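Local atomic coordinates of lipolytic protein G-D-S-L family (Veillonella parvula DSM 2008, PDB entry 4RW0), a protein that probably hydrolyses ester bonds of lipid or other acyl substrates with a serine nucleophile of the SGNH hydrolase type. Residues Phe9-Thr14 against Cys74-Ile79. Numbering follows the deposited sequence.
Sequences FGDSIT and CGTNDI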
ATOM      1  N   PHE A   9       3.966  -3.245   4.840  1.00 18.57           N
ATOM      2  CA  PHE A   9       2.762  -3.588   5.602  1.00 17.46           C
ATOM      3  C   PHE A   9       1.519  -3.205   4.847  1.00 22.07           C
ATOM      4  O   PHE A   9       1.509  -2.202   4.072  1.00 20.98           O
ATOM      5  CB  PHE A   9       2.740  -2.771   6.907  1.00 18.02           C
ATOM      6  CG  PHE A   9       3.853  -3.104   7.870  1.00 17.22           C
ATOM      7  CD1 PHE A   9       3.776  -4.167   8.684  1.00 17.98           C
ATOM      8  CD2 PHE A   9       5.004  -2.356   7.902  1.00 17.53           C
ATOM      9  CE1 PHE A   9       4.816  -4.498   9.568  1.00 17.02           C
ATOM     10  CE2 PHE A   9       6.008  -2.624   8.799  1.00 19.26           C
ATOM     11  CZ  PHE A   9       5.929  -3.718   9.624  1.00 17.98           C
ATOM     12  N   GLY A  10       0.461  -3.978   5.107  1.00 20.09           N
ATOM     13  CA  GLY A  10      -0.854  -3.766   4.540  1.00 21.38           C
ATOM     14  C   GLY A  10      -1.745  -4.989   4.570  1.00 21.63           C
ATOM     15  O   GLY A  10      -1.547  -5.881   5.375  1.00 21.08           O
ATOM     16  N   ASP A  11      -2.738  -5.015   3.685  1.00 19.96           N
ATOM     17  CA  ASP A  11      -3.692  -6.030   3.688  1.00 20.28           C
ATOM     18  C   ASP A  11      -3.432  -7.050   2.512  1.00 18.92           C
ATOM     19  O   ASP A  11      -2.317  -7.255   2.086  1.00 19.50           O
ATOM     20  CB  ASP A  11      -5.066  -5.416   3.695  1.00 20.90           C
ATOM     21  CG  ASP A  11      -5.351  -4.581   2.409  1.00 26.12           C
ATOM     22  OD1 ASP A  11      -4.609  -4.733   1.364  1.00 26.66           O
ATOM     23  OD2 ASP A  11      -6.221  -3.669   2.526  1.00 27.68           O
ATOM     24  N   SER A  12      -4.465  -7.666   2.006  1.00 18.24           N
ATOM     25  CA  SER A  12      -4.277  -8.696   0.960  1.00 21.92           C
ATOM     26  C   SER A  12      -3.796  -8.137  -0.358  1.00 22.70           C
ATOM     27  O   SER A  12      -3.182  -8.837  -1.135  1.00 20.55           O
ATOM     28  CB  SER A  12      -5.568  -9.468   0.823  1.00 23.77           C
ATOM     29  OG  SER A  12      -6.486  -8.515   0.377  1.00 30.17           O
ATOM     30  N   ILE A  13      -3.961  -6.835  -0.571  1.00 21.47           N
ATOM     31  CA  ILE A  13      -3.541  -6.205  -1.818  1.00 24.76           C
ATOM     32  C   ILE A  13      -2.050  -5.876  -1.748  1.00 23.63           C
ATOM     33  O   ILE A  13      -1.386  -5.724  -2.757  1.00 27.48           O
ATOM     34  CB  ILE A  13      -4.416  -4.955  -2.119  1.00 25.25           C
ATOM     35  CG1 ILE A  13      -5.844  -5.390  -2.451  1.00 27.90           C
ATOM     36  CG2 ILE A  13      -3.880  -4.155  -3.289  1.00 28.77           C
ATOM     37  CD1 ILE A  13      -6.836  -4.253  -2.576  1.00 30.57           C
ATOM     38  N   THR A  14      -1.493  -5.766  -0.553  1.00 20.18           N
ATOM     39  CA  THR A  14      -0.066  -5.742  -0.413  1.00 20.39           C
ATOM     40  C   THR A  14       0.528  -7.200  -0.370  1.00 20.23           C
ATOM     41  O   THR A  14       1.634  -7.467  -0.875  1.00 20.17           O
ATOM     42  CB  THR A  14       0.294  -4.977   0.870  1.00 20.64           C
ATOM     43  OG1 THR A  14      -0.017  -3.594   0.662  1.00 24.53           O
ATOM     44  CG2 THR A  14       1.747  -5.156   1.250  1.00 21.56           C
ATOM     45  N   CYS A  74      -3.320   0.636   3.608  1.00 21.13           N
ATOM     46  CA  CYS A  74      -4.408  -0.148   4.184  1.00 23.55           C
ATOM     47  C   CYS A  74      -5.725   0.650   4.184  1.00 25.36           C
ATOM     48  O   CYS A  74      -5.744   1.821   3.862  1.00 24.77           O
ATOM     49  CB  CYS A  74      -4.030  -0.545   5.625  1.00 27.70           C
ATOM     50  SG  CYS A  74      -4.719  -2.118   6.165  1.00 32.25           S
ATOM     51  N   GLY A  75      -6.817   0.007   4.534  1.00 24.81           N
ATOM     52  CA  GLY A  75      -8.081   0.709   4.751  1.00 25.38           C
ATOM     53  C   GLY A  75      -9.234   0.189   3.990  1.00 27.10           C
ATOM     54  O   GLY A  75     -10.385   0.352   4.401  1.00 29.27           O
ATOM     55  N   THR A  76      -8.964  -0.518   2.885  1.00 24.89           N
ATOM     56  CA  THR A  76     -10.057  -1.172   2.164  1.00 26.16           C
ATOM     57  C   THR A  76     -11.002  -1.972   3.013  1.00 26.95           C
ATOM     58  O   THR A  76     -12.240  -1.872   2.857  1.00 24.90           O
ATOM     59  CB  THR A  76      -9.483  -2.089   1.037  1.00 27.76           C
ATOM     60  OG1 THR A  76      -8.827  -1.242   0.101  1.00 31.80           O
ATOM     61  CG2 THR A  76     -10.561  -2.971   0.356  1.00 29.97           C
ATOM     62  N   ASN A  77     -10.473  -2.835   3.883  1.00 25.40           N
ATOM     63  CA  ASN A  77     -11.387  -3.630   4.721  1.00 27.37           C
ATOM     64  C   ASN A  77     -12.261  -2.800   5.652  1.00 27.90           C
ATOM     65  O   ASN A  77     -13.426  -3.135   5.896  1.00 27.51           O
ATOM     66  CB  ASN A  77     -10.627  -4.716   5.463  1.00 33.26           C
ATOM     67  CG  ASN A  77     -10.121  -5.806   4.476  1.00 40.23           C
ATOM     68  OD1 ASN A  77     -10.904  -6.311   3.627  1.00 37.58           O
ATOM     69  ND2 ASN A  77      -8.816  -6.132   4.542  1.00 36.96           N
ATOM     70  N   ASP A  78     -11.708  -1.706   6.123  1.00 27.29           N
ATOM     71  CA  ASP A  78     -12.449  -0.787   6.996  1.00 30.76           C
ATOM     72  C   ASP A  78     -13.565  -0.121   6.203  1.00 29.23           C
ATOM     73  O   ASP A  78     -14.698  -0.082   6.675  1.00 26.98           O
ATOM     74  CB  ASP A  78     -11.540   0.275   7.551  1.00 30.03           C
ATOM     75  CG  ASP A  78     -10.441  -0.319   8.471  1.00 36.95           C
ATOM     76  OD1 ASP A  78      -9.355  -0.758   7.989  1.00 40.01           O
ATOM     77  OD2 ASP A  78     -10.695  -0.369   9.675  1.00 37.69           O
ATOM     78  N   ILE A  79     -13.260   0.326   4.984  1.00 26.40           N
ATOM     79  CA  ILE A  79     -14.250   0.960   4.139  1.00 25.48           C
ATOM     80  C   ILE A  79     -15.335  -0.021   3.769  1.00 30.55           C
ATOM     81  O   ILE A  79     -16.555   0.299   3.834  1.00 28.65           O
ATOM     82  CB  ILE A  79     -13.592   1.623   2.974  1.00 26.79           C
ATOM     83  CG1 ILE A  79     -12.722   2.746   3.483  1.00 28.17           C
ATOM     84  CG2 ILE A  79     -14.614   2.147   1.957  1.00 27.83           C
ATOM     85  CD1 ILE A  79     -11.798   3.306   2.392  1.00 27.64           C
TER
HETATM   86  O   HOH W   1      -7.613  -7.941   2.738  1.00 27.67           O
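C74 meets D11 through sulfur: its SG lies 4.1 Å from D11 CB, where the two segments draw together, with the CA atoms of G10 and C74 5.1 Å apart. A side chain on G10 would run into T14 OG1 of its own segment. G75, at the N-cap position of helix 76-80, has a positive phi at which a CB would collide with the carbonyl oxygen of C74, so the backbone angles alone call for glycine. T76 crosses the side chain of D11 at about a right angle; its CB stands 3.9 Å from D11 OD2, and its OG1 comes within 4.5 Å of I13 CD1, a loose touch. N77 follows, its ND2 3.9 Å from D11 CB and the amide plane turned 65° from the carboxylate. D11 thus packs on C74, T76 and N77 by van der Waals contact, and the polar link is a water, 2.8 Å from N77 ND2 and 2.7 Å from S12 OG; ND2 also donates to the carbonyl oxygen of C46. With CG between the backbone N and carbonyl carbon (chi1 63°), D11 OD1 accepts from I13 N at 2.9 Å, on the anti side and 33° out of the carboxylate plane, capping helix 12-15. An alanine at D11 would probably leave I13 N without its capping acceptor and open a gap beside T76 and N77. S12 OG is also hydrogen-bonded to NE2 of H165, consistent with the nucleophile and histidine of this family. Two strand-to-helix turns meet at the C-terminal ends of neighbouring parallel strands 4-10 and 69-73, carrying the GDS and GTND sequences of the first and third conserved blocks, an example of how the SGNH hydrolase fold assembles its active site, with N77 as the probable oxyanion-hole asparagine.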